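Side-chain contacts in transcriptional regulator URE2 (Saccharomyces cerevisiae, PDB 1K0D), which represses nitrogen-utilisation genes by sequestering GATA-type transcriptional activators in the cytoplasm, and also has glutathione peroxidase activity: residues K10-Q15 with T21-R26; L74-M79 with L91-N96; S127-M132 with R160-V165; I133-H138 with E152-E157. All coordinates share one frame; numbering follows the deposited sequence.

Contact 1. Residues K10-Q15 with T21-R26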
# COMPACT_ATOMS: atom_id res chain seq x y z
N LYS B 10 -29.75 3.41 -6.85
CA LYS B 10 -30.78 2.51 -6.36
C LYS B 10 -30.20 1.57 -5.32
O LYS B 10 -30.82 1.31 -4.29
CB LYS B 10 -31.39 1.71 -7.51
CG LYS B 10 -32.71 1.04 -7.17
CD LYS B 10 -33.31 0.31 -8.37
CE LYS B 10 -34.74 -0.13 -8.09
NZ LYS B 10 -34.83 -1.01 -6.89
N PHE B 11 -29.00 1.05 -5.59
CA PHE B 11 -28.34 0.13 -4.68
C PHE B 11 -28.22 0.72 -3.28
O PHE B 11 -28.48 0.04 -2.29
CB PHE B 11 -26.94 -0.24 -5.18
CG PHE B 11 -26.15 -1.07 -4.20
CD1 PHE B 11 -26.53 -2.38 -3.92
CD2 PHE B 11 -25.05 -0.54 -3.54
CE1 PHE B 11 -25.82 -3.15 -2.98
CE2 PHE B 11 -24.34 -1.29 -2.60
CZ PHE B 11 -24.73 -2.60 -2.33
N PHE B 12 -27.82 1.98 -3.20
CA PHE B 12 -27.67 2.63 -1.91
C PHE B 12 -29.00 3.06 -1.31
O PHE B 12 -29.04 3.65 -0.24
CB PHE B 12 -26.73 3.84 -2.01
CG PHE B 12 -25.29 3.46 -2.26
CD1 PHE B 12 -24.81 3.30 -3.55
CD2 PHE B 12 -24.43 3.23 -1.19
CE1 PHE B 12 -23.49 2.91 -3.78
CE2 PHE B 12 -23.11 2.84 -1.41
CZ PHE B 12 -22.64 2.68 -2.70
N GLN B 13 -30.09 2.76 -2.01
CA GLN B 13 -31.42 3.08 -1.52
C GLN B 13 -31.73 2.08 -0.40
O GLN B 13 -32.09 2.46 0.71
CB GLN B 13 -32.47 2.93 -2.63
CG GLN B 13 -32.39 3.97 -3.74
CD GLN B 13 -32.84 5.35 -3.30
OE1 GLN B 13 -32.16 6.01 -2.51
NE2 GLN B 13 -33.98 5.79 -3.81
N GLU B 14 -31.57 0.80 -0.73
CA GLU B 14 -31.80 -0.28 0.22
C GLU B 14 -30.67 -1.31 0.12
O GLU B 14 -30.69 -2.20 -0.73
CB GLU B 14 -33.16 -0.94 -0.08
CG GLU B 14 -33.37 -1.30 -1.54
CD GLU B 14 -34.75 -1.90 -1.80
OE1 GLU B 14 -35.06 -2.96 -1.23
OE2 GLU B 14 -35.52 -1.29 -2.58
N GLN B 15 -29.69 -1.16 1.00
CA GLN B 15 -28.53 -2.05 1.03
C GLN B 15 -28.79 -3.35 1.78
O GLN B 15 -29.64 -3.41 2.66
CB GLN B 15 -27.34 -1.34 1.67
CG GLN B 15 -26.41 -0.63 0.69
CD GLN B 15 -25.20 -0.02 1.38
OE1 GLN B 15 -25.30 1.04 2.00
NE2 GLN B 15 -24.06 -0.69 1.29
N THR B 21 -20.47 -6.46 -0.48
CA THR B 21 -20.70 -5.99 -1.83
C THR B 21 -19.35 -5.48 -2.31
O THR B 21 -18.72 -4.65 -1.65
CB THR B 21 -21.73 -4.84 -1.88
OG1 THR B 21 -22.98 -5.28 -1.34
CG2 THR B 21 -21.93 -4.37 -3.32
N LEU B 22 -18.90 -5.99 -3.44
CA LEU B 22 -17.61 -5.57 -3.97
C LEU B 22 -17.77 -4.73 -5.22
O LEU B 22 -18.43 -5.14 -6.18
CB LEU B 22 -16.75 -6.79 -4.29
CG LEU B 22 -15.47 -6.54 -5.09
CD1 LEU B 22 -14.50 -5.70 -4.26
CD2 LEU B 22 -14.82 -7.88 -5.47
N PHE B 23 -17.19 -3.53 -5.21
CA PHE B 23 -17.22 -2.67 -6.38
C PHE B 23 -15.92 -2.90 -7.11
O PHE B 23 -14.86 -2.83 -6.52
CB PHE B 23 -17.35 -1.21 -5.99
CG PHE B 23 -18.69 -0.86 -5.44
CD1 PHE B 23 -18.95 -0.95 -4.08
CD2 PHE B 23 -19.71 -0.45 -6.29
CE1 PHE B 23 -20.20 -0.63 -3.57
CE2 PHE B 23 -20.96 -0.13 -5.79
CZ PHE B 23 -21.21 -0.23 -4.43
N SER B 24 -16.02 -3.18 -8.41
CA SER B 24 -14.83 -3.46 -9.21
C SER B 24 -15.07 -3.11 -10.68
O SER B 24 -15.98 -2.34 -11.01
CB SER B 24 -14.48 -4.94 -9.08
OG SER B 24 -13.32 -5.28 -9.82
N HIS B 25 -14.24 -3.68 -11.54
CA HIS B 25 -14.36 -3.49 -12.98
C HIS B 25 -13.94 -4.81 -13.62
O HIS B 25 -13.01 -5.46 -13.15
CB HIS B 25 -13.45 -2.36 -13.45
CG HIS B 25 -13.65 -1.98 -14.89
ND1 HIS B 25 -13.19 -2.77 -15.93
CD2 HIS B 25 -14.28 -0.93 -15.46
CE1 HIS B 25 -13.53 -2.20 -17.08
NE2 HIS B 25 -14.19 -1.09 -16.82
N ARG B 26 -14.63 -5.21 -14.68
CA ARG B 26 -14.35 -6.48 -15.34
C ARG B 26 -12.90 -6.77 -15.67
O ARG B 26 -12.51 -7.93 -15.77
CB ARG B 26 -15.22 -6.62 -16.60
CG ARG B 26 -16.71 -6.76 -16.26
CD ARG B 26 -17.58 -6.99 -17.50
NE ARG B 26 -18.99 -7.10 -17.14
CZ ARG B 26 -19.77 -6.07 -16.81
NH1 ARG B 26 -21.04 -6.28 -16.50
NH2 ARG B 26 -19.28 -4.84 -16.81

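Contact 2. Residues L74-M79 with L91-N96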
# COMPACT_ATOMS: atom_id res chain seq x y z
N LEU B 74 -14.96 -2.05 -0.88
CA LEU B 74 -15.78 -3.11 -0.32
C LEU B 74 -16.71 -2.59 0.75
O LEU B 74 -16.33 -1.73 1.55
CB LEU B 74 -14.90 -4.20 0.29
CG LEU B 74 -15.68 -5.38 0.85
CD1 LEU B 74 -16.17 -6.23 -0.33
CD2 LEU B 74 -14.80 -6.21 1.78
N ILE B 75 -17.93 -3.09 0.78
CA ILE B 75 -18.86 -2.68 1.80
C ILE B 75 -19.12 -3.89 2.69
O ILE B 75 -19.58 -4.93 2.23
CB ILE B 75 -20.18 -2.15 1.21
CG1 ILE B 75 -19.91 -0.92 0.34
CG2 ILE B 75 -21.12 -1.76 2.34
CD1 ILE B 75 -21.16 -0.20 -0.15
N ASP B 76 -18.78 -3.74 3.97
CA ASP B 76 -18.98 -4.80 4.94
C ASP B 76 -20.33 -4.51 5.60
O ASP B 76 -20.40 -3.85 6.63
CB ASP B 76 -17.86 -4.75 5.99
CG ASP B 76 -17.90 -5.92 6.96
OD1 ASP B 76 -19.02 -6.34 7.31
OD2 ASP B 76 -16.82 -6.40 7.37
N HIS B 77 -21.41 -5.00 4.98
CA HIS B 77 -22.77 -4.76 5.47
C HIS B 77 -22.97 -5.12 6.93
O HIS B 77 -23.61 -4.37 7.67
CB HIS B 77 -23.78 -5.52 4.61
CG HIS B 77 -23.73 -5.14 3.17
ND1 HIS B 77 -23.94 -3.85 2.74
CD2 HIS B 77 -23.42 -5.86 2.06
CE1 HIS B 77 -23.77 -3.79 1.43
NE2 HIS B 77 -23.45 -5.00 1.00
N GLY B 78 -22.42 -6.26 7.35
CA GLY B 78 -22.55 -6.68 8.73
C GLY B 78 -22.01 -5.67 9.71
O GLY B 78 -22.44 -5.61 10.87
N MET B 79 -21.05 -4.86 9.28
CA MET B 79 -20.47 -3.85 10.15
C MET B 79 -21.03 -2.46 9.84
O MET B 79 -20.29 -1.52 9.59
CB MET B 79 -18.94 -3.85 10.04
CG MET B 79 -18.29 -5.12 10.60
SD MET B 79 -16.47 -5.09 10.54
CE MET B 79 -16.10 -4.28 12.11
N LEU B 91 -7.78 -6.45 2.08
CA LEU B 91 -7.22 -7.76 2.44
C LEU B 91 -6.96 -7.88 3.92
O LEU B 91 -7.31 -8.90 4.54
CB LEU B 91 -5.92 -8.04 1.67
CG LEU B 91 -5.99 -8.15 0.15
CD1 LEU B 91 -4.78 -8.93 -0.37
CD2 LEU B 91 -7.29 -8.84 -0.26
N LEU B 92 -6.34 -6.85 4.51
CA LEU B 92 -6.06 -6.89 5.94
C LEU B 92 -7.37 -6.92 6.73
O LEU B 92 -7.46 -7.56 7.77
CB LEU B 92 -5.21 -5.68 6.36
CG LEU B 92 -3.75 -5.71 5.89
CD1 LEU B 92 -3.00 -4.54 6.51
CD2 LEU B 92 -3.08 -7.04 6.30
N HIS B 93 -8.39 -6.24 6.24
CA HIS B 93 -9.66 -6.24 6.94
C HIS B 93 -10.25 -7.66 6.92
O HIS B 93 -10.73 -8.15 7.94
CB HIS B 93 -10.64 -5.27 6.28
CG HIS B 93 -11.94 -5.16 7.01
ND1 HIS B 93 -13.09 -5.78 6.58
CD2 HIS B 93 -12.27 -4.52 8.15
CE1 HIS B 93 -14.07 -5.53 7.43
NE2 HIS B 93 -13.60 -4.77 8.39
N LEU B 94 -10.18 -8.30 5.76
CA LEU B 94 -10.71 -9.66 5.62
C LEU B 94 -10.01 -10.72 6.47
O LEU B 94 -10.68 -11.49 7.16
CB LEU B 94 -10.70 -10.07 4.15
CG LEU B 94 -11.64 -9.23 3.27
CD1 LEU B 94 -11.62 -9.76 1.85
CD2 LEU B 94 -13.05 -9.28 3.84
N VAL B 95 -8.68 -10.76 6.45
CA VAL B 95 -8.01 -11.77 7.25
C VAL B 95 -8.12 -11.48 8.74
O VAL B 95 -8.22 -12.41 9.55
CB VAL B 95 -6.52 -11.94 6.84
CG1 VAL B 95 -6.45 -12.33 5.37
CG2 VAL B 95 -5.75 -10.66 7.11
N ASN B 96 -8.14 -10.20 9.11
CA ASN B 96 -8.28 -9.84 10.53
C ASN B 96 -9.65 -10.30 11.03
O ASN B 96 -9.75 -10.88 12.11
CB ASN B 96 -8.15 -8.32 10.72
CG ASN B 96 -6.72 -7.90 11.01
OD1 ASN B 96 -6.22 -8.08 12.12
ND2 ASN B 96 -6.04 -7.36 10.00

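Contact 3. Residues S127-M132 with R160-V165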
# COMPACT_ATOMS: atom_id res chain seq x y z
N SER B 127 2.38 -1.21 -3.72
CA SER B 127 3.13 0.02 -3.96
C SER B 127 4.29 -0.04 -4.95
O SER B 127 4.58 0.96 -5.61
CB SER B 127 3.64 0.57 -2.62
OG SER B 127 2.56 0.68 -1.69
N GLY B 128 4.95 -1.19 -5.06
CA GLY B 128 6.07 -1.28 -5.98
C GLY B 128 5.87 -2.12 -7.23
O GLY B 128 6.55 -1.94 -8.23
N HIS B 129 4.91 -3.03 -7.16
CA HIS B 129 4.58 -3.95 -8.25
C HIS B 129 3.45 -3.42 -9.14
O HIS B 129 3.67 -3.05 -10.29
CB HIS B 129 4.23 -5.30 -7.60
CG HIS B 129 3.68 -6.32 -8.54
ND1 HIS B 129 2.33 -6.61 -8.63
CD2 HIS B 129 4.30 -7.20 -9.37
CE1 HIS B 129 2.15 -7.62 -9.45
NE2 HIS B 129 3.32 -8.00 -9.92
N ALA B 130 2.24 -3.35 -8.59
CA ALA B 130 1.08 -2.90 -9.34
C ALA B 130 1.21 -1.52 -9.98
O ALA B 130 0.89 -1.35 -11.16
CB ALA B 130 -0.17 -2.95 -8.45
N PRO B 131 1.66 -0.52 -9.21
CA PRO B 131 1.79 0.82 -9.80
C PRO B 131 2.71 0.85 -11.02
O PRO B 131 2.42 1.53 -12.01
CB PRO B 131 2.36 1.66 -8.65
CG PRO B 131 1.78 0.97 -7.44
CD PRO B 131 1.96 -0.49 -7.77
N MET B 132 3.81 0.10 -10.95
CA MET B 132 4.77 0.05 -12.04
C MET B 132 4.21 -0.66 -13.27
O MET B 132 4.44 -0.23 -14.40
CB MET B 132 6.06 -0.63 -11.57
CG MET B 132 6.78 0.13 -10.47
SD MET B 132 7.28 1.80 -10.98
CE MET B 132 6.03 2.80 -10.18
N ARG B 160 12.53 -6.05 -12.62
CA ARG B 160 13.34 -5.96 -11.43
C ARG B 160 12.55 -6.47 -10.21
O ARG B 160 13.05 -7.29 -9.45
CB ARG B 160 13.78 -4.51 -11.20
CG ARG B 160 14.56 -4.30 -9.91
CD ARG B 160 14.62 -2.84 -9.53
NE ARG B 160 14.88 -2.70 -8.11
CZ ARG B 160 13.95 -2.53 -7.18
NH1 ARG B 160 12.67 -2.45 -7.51
NH2 ARG B 160 14.30 -2.46 -5.90
N VAL B 161 11.32 -5.99 -10.04
CA VAL B 161 10.54 -6.42 -8.89
C VAL B 161 10.21 -7.91 -8.98
O VAL B 161 10.14 -8.59 -7.96
CB VAL B 161 9.23 -5.58 -8.71
CG1 VAL B 161 9.60 -4.13 -8.44
CG2 VAL B 161 8.36 -5.68 -9.94
N TYR B 162 10.03 -8.42 -10.20
CA TYR B 162 9.76 -9.84 -10.35
C TYR B 162 11.01 -10.63 -9.99
O TYR B 162 10.92 -11.76 -9.52
CB TYR B 162 9.29 -10.18 -11.77
CG TYR B 162 7.78 -10.19 -11.87
CD1 TYR B 162 7.08 -9.08 -12.32
CD2 TYR B 162 7.04 -11.29 -11.44
CE1 TYR B 162 5.69 -9.05 -12.34
CE2 TYR B 162 5.65 -11.28 -11.45
CZ TYR B 162 4.98 -10.16 -11.90
OH TYR B 162 3.60 -10.14 -11.92
N GLY B 163 12.18 -10.03 -10.19
CA GLY B 163 13.42 -10.69 -9.84
C GLY B 163 13.52 -10.82 -8.32
O GLY B 163 14.07 -11.79 -7.81
N VAL B 164 12.99 -9.83 -7.60
CA VAL B 164 13.01 -9.85 -6.14
C VAL B 164 12.15 -11.02 -5.66
O VAL B 164 12.52 -11.75 -4.73
CB VAL B 164 12.46 -8.54 -5.54
CG1 VAL B 164 12.40 -8.63 -4.02
CG2 VAL B 164 13.33 -7.37 -5.96
N VAL B 165 10.99 -11.21 -6.29
CA VAL B 165 10.10 -12.31 -5.92
C VAL B 165 10.74 -13.66 -6.29
O VAL B 165 10.69 -14.61 -5.51
CB VAL B 165 8.74 -12.18 -6.65
CG1 VAL B 165 7.87 -13.38 -6.32
CG2 VAL B 165 8.04 -10.88 -6.22

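Contact 4. Residues I133-H138 with E152-E157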
# COMPACT_ATOMS: atom_id res chain seq x y z
N ILE B 133 3.49 -1.76 -13.06
CA ILE B 133 2.90 -2.47 -14.18
C ILE B 133 1.92 -1.49 -14.83
O ILE B 133 1.80 -1.43 -16.05
CB ILE B 133 2.15 -3.72 -13.72
CG1 ILE B 133 3.16 -4.76 -13.21
CG2 ILE B 133 1.32 -4.29 -14.87
CD1 ILE B 133 2.50 -5.99 -12.58
N GLY B 134 1.25 -0.71 -13.98
CA GLY B 134 0.30 0.27 -14.48
C GLY B 134 0.96 1.35 -15.32
O GLY B 134 0.41 1.76 -16.34
N GLN B 135 2.14 1.81 -14.92
CA GLN B 135 2.81 2.85 -15.69
C GLN B 135 3.34 2.29 -17.01
O GLN B 135 3.32 2.99 -18.02
CB GLN B 135 3.95 3.47 -14.89
CG GLN B 135 3.55 4.06 -13.53
CD GLN B 135 2.17 4.70 -13.55
OE1 GLN B 135 1.25 4.22 -12.88
NE2 GLN B 135 2.01 5.76 -14.31
N ALA B 136 3.81 1.04 -17.00
CA ALA B 136 4.34 0.43 -18.22
C ALA B 136 3.21 0.26 -19.22
O ALA B 136 3.37 0.56 -20.40
CB ALA B 136 5.00 -0.92 -17.92
N LEU B 137 2.07 -0.23 -18.75
CA LEU B 137 0.93 -0.42 -19.63
C LEU B 137 0.51 0.93 -20.20
O LEU B 137 0.19 1.04 -21.39
CB LEU B 137 -0.24 -1.05 -18.87
CG LEU B 137 -0.11 -2.54 -18.51
CD1 LEU B 137 -1.21 -2.93 -17.53
CD2 LEU B 137 -0.18 -3.38 -19.77
N HIS B 138 0.50 1.97 -19.36
CA HIS B 138 0.10 3.29 -19.82
C HIS B 138 0.96 3.84 -20.97
O HIS B 138 0.43 4.22 -22.00
CB HIS B 138 0.13 4.31 -18.67
CG HIS B 138 -0.23 5.69 -19.10
ND1 HIS B 138 -1.52 6.06 -19.39
CD2 HIS B 138 0.54 6.77 -19.38
CE1 HIS B 138 -1.54 7.31 -19.84
NE2 HIS B 138 -0.30 7.76 -19.84
N GLU B 152 10.61 1.72 -21.47
CA GLU B 152 11.76 0.98 -20.96
C GLU B 152 11.98 1.18 -19.45
O GLU B 152 12.35 0.24 -18.74
CB GLU B 152 13.02 1.40 -21.73
CG GLU B 152 14.28 0.68 -21.32
CD GLU B 152 15.48 1.04 -22.18
OE1 GLU B 152 15.80 2.25 -22.30
OE2 GLU B 152 16.12 0.12 -22.74
N ARG B 153 11.76 2.39 -18.96
CA ARG B 153 11.94 2.67 -17.54
C ARG B 153 11.04 1.77 -16.69
O ARG B 153 11.50 1.09 -15.78
CB ARG B 153 11.62 4.14 -17.24
CG ARG B 153 11.52 4.50 -15.77
CD ARG B 153 11.12 5.95 -15.60
NE ARG B 153 10.75 6.26 -14.22
CZ ARG B 153 11.60 6.33 -13.21
NH1 ARG B 153 12.89 6.11 -13.41
NH2 ARG B 153 11.17 6.62 -11.99
N TYR B 154 9.75 1.76 -17.01
CA TYR B 154 8.81 0.96 -16.24
C TYR B 154 8.84 -0.54 -16.50
O TYR B 154 8.60 -1.33 -15.58
CB TYR B 154 7.41 1.53 -16.45
CG TYR B 154 7.32 2.92 -15.88
CD1 TYR B 154 7.21 4.03 -16.72
CD2 TYR B 154 7.43 3.14 -14.50
CE1 TYR B 154 7.23 5.33 -16.20
CE2 TYR B 154 7.44 4.43 -13.97
CZ TYR B 154 7.34 5.51 -14.82
OH TYR B 154 7.36 6.78 -14.30
N THR B 155 9.13 -0.94 -17.73
CA THR B 155 9.19 -2.36 -18.03
C THR B 155 10.39 -2.96 -17.29
O THR B 155 10.31 -4.07 -16.76
CB THR B 155 9.34 -2.60 -19.53
OG1 THR B 155 8.29 -1.92 -20.23
CG2 THR B 155 9.25 -4.09 -19.83
N ASP B 156 11.49 -2.22 -17.24
CA ASP B 156 12.68 -2.67 -16.53
C ASP B 156 12.38 -2.82 -15.04
O ASP B 156 12.81 -3.78 -14.41
CB ASP B 156 13.82 -1.68 -16.69
CG ASP B 156 14.47 -1.74 -18.05
OD1 ASP B 156 15.37 -0.92 -18.31
OD2 ASP B 156 14.07 -2.60 -18.86
N GLU B 157 11.65 -1.86 -14.48
CA GLU B 157 11.32 -1.90 -13.06
C GLU B 157 10.46 -3.11 -12.73
O GLU B 157 10.67 -3.76 -11.70
CB GLU B 157 10.61 -0.61 -12.64
CG GLU B 157 10.22 -0.56 -11.16
CD GLU B 157 11.41 -0.68 -10.21
OE1 GLU B 157 11.18 -0.81 -8.98
OE2 GLU B 157 12.58 -0.65 -10.67

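Contact 1. Residues K10-Q15 with T21-R26
An aromatic cluster of Phe11, Phe12 and Phe23, extended by Thr21, joins the end of helix 7-11 and the turn after it to strand 20-24 of the thioredoxin-like domain. Phe23 CZ is the common meeting point: it lies 3.7 Å from Phe12 CZ and 3.8 Å from Phe11 CE2. Phe12 and Phe23 meet rim to rim with planes only 8° apart, neither ring over the other's face, whereas Phe11 is steeply inclined to Phe23, at 77° between planes. Phe11 reaches the strand because its CG is turned anti to the backbone N (chi1 174°), which sends CZ to the end of Thr21. There Thr21 OG1 stands at the ring edge, 3.4 Å from Phe11 CZ, and Thr21 CG2 is 3.5 Å from the same carbon. No hydrogen bond crosses between the segments; the Thr21 hydroxyl is paired instead with His77 NE2, at a modelled distance too short to be taken at face value. Ile48 and Ile75 of the adjoining strands touch Phe23, Phe62 meets its ring, and Phe12 leans on Glu61 and Val65. This apolar layer belongs to the N-terminal, thioredoxin-like domain of the glutathione transferase fold, whose sheet is covered on this face by helix 60-65.

Contact 2. Residues L74-M79 with L91-N96
Met79 SD sits at the imidazole edge of His93, 3.6 Å from His93 NE2, while Leu74 and Leu94 make a separate apolar contact beside them. The histidine extends from helix 87-102 with CG anti to the backbone N (chi1 -176°), which carries CE1 and NE2 toward the end of strand 73-76. Seen from the ring centroid the sulfur is 82° off the normal, far from either face. The Met79 chain is extended as far as SD and then bends (chi3 87°), and it runs past the histidine head to tail. The Asp76 carboxylate stands almost perpendicular to the imidazole; its modelled approach to His93 CE1 is too short to be trusted, and no hydrogen bond joins the pair. Asp76 OD2 forms a salt bridge with Lys97, and Asp76 OD1 accepts a weak bond from Met79 N, at 3.2 Å, within the turn. Both His93 nitrogens are buried and have no polar partner in the model. Leu94, its CG anti to the carbonyl carbon, brings CD2 within 4.1 Å of Leu74 CD2. Leu94 also packs on Val37 and Leu38 of helix 29-40, and Leu74 on Tyr20 and Leu22 of strand 20-24, while Leu112 and Ser116 of the second subunit cover Met79 and His93.

Contact 3. Residues S127-M132 with R160-V165
His129 and Tyr162 form the tight part of this contact between helices 112-142 and 148-176, an antiparallel pair of the all-helical C-terminal domain of the glutathione transferase fold, whose local axes run 10.2 Å apart at 141°. His129 NE2 donates to Tyr162 OH over 2.9 Å with an N-H...O angle of 173°, and the hydroxyl lies in the imidazole plane, so the bond is almost straight and uses the N-H squarely. The ring of Tyr162 follows the hydroxyl: His129 NE2 is also 3.4 Å from Tyr162 CZ, and His129 CD2 is 3.8 Å from Tyr162 CE1. The two rings are oblique, with planes 62° apart, and neither stacks on the other. His129 holds its CG anti to the backbone N, which swings the imidazole across to the tyrosine.

Packing around Val161 is looser. Its CG1 meets the backbone, 3.8 Å from Gly128 O, while CG2 lies 4.4 Å from His129 CD2, near the imidazole plane. Gly128 itself is partly exposed, and bound glutathione touches the adjacent Ser127.

His129 ND1 is hydrogen-bonded to Gln125 OE1, and Tyr162 OH to Asn223 OD1, while the ring of Phe219 meets His129 edge-to-face. Since the hydroxyl accepts from His129, its own proton is probably directed to Asn223. With both nitrogens donating as modelled, the imidazole would probably be cationic, unless the Gln125 amide is turned over. The chemistry thus implies a polar chain, Gln125-His129-Tyr162-Asn223, whose middle, His129 and Tyr162, is buried.

Contact 4. Residues I133-H138 with E152-E157
Tyr154 lies against Gln135 and Ala136 where helix 148-176 comes close to helix 112-142. Starting at its root, Tyr154 CB is 3.7 Å from both Ala136 N and Ala136 CB, a tight approach between the two helices. Tyr154 CG sits 3.6 Å from Gln135 CB, and Tyr154 CD2 is 3.5 Å from that same methylene, which CD1 and CE1 on the other side of the ring also meet. With CG anti to the carbonyl carbon (chi1 -64°), the ring lies alongside Gln135, whose CB stands over the ring centre, 11° off the normal, in a CH-pi contact. Further out, Tyr154 CE2 is touched by Gln135 CG at 3.9 Å, and Tyr154 CZ is still 4.0 Å from Gln135 CB. Arg153 CD covers the opposite face, offset toward the rim, so the aromatic ring is sandwiched between aliphatic carbons.

The two local axes pass 8.1 Å apart at 144°, an antiparallel helix pair in the all-helical C-terminal domain of the glutathione transferase fold. The short alanine is what meets the neighbouring backbone here: Ala136 CB also lies 4.1 Å from Thr155 N, while the Thr155 hydroxyl bonds back to Val151 O.

At the tip, Tyr154 OH receives a weak bond from Arg153 NE, in the plane of its guanidinium group, and lies at hydrogen-bonding distance of the amide of Gln135 of the second subunit, whose orientation is uncertain; Phe139 of that subunit also packs on the tyrosine.

Overall arrangement
Along the chain, contact 1 closes before contact 2 opens, and both precede contacts 3 and 4, with contact 4 nested inside the loop closed by contact 3. Contacts 1 and 2 have centres 15 Å apart and share the mixed sheet of the thioredoxin-like domain, where strands 20-24 and 73-76 are neighbours joined through Thr21 O and Ile75 N. Contacts 3 and 4, centres 10 Å apart, are successive levels of one pairing between helices 112-142 and 148-176, linked by Met132 packing on Tyr154 and Glu157. The centres of contacts 2 and 3 are 26 Å apart, on opposite sides of the chain's centre. Contacts 2, 3 and 4 all touch the second subunit, so both domains contribute to the homodimer.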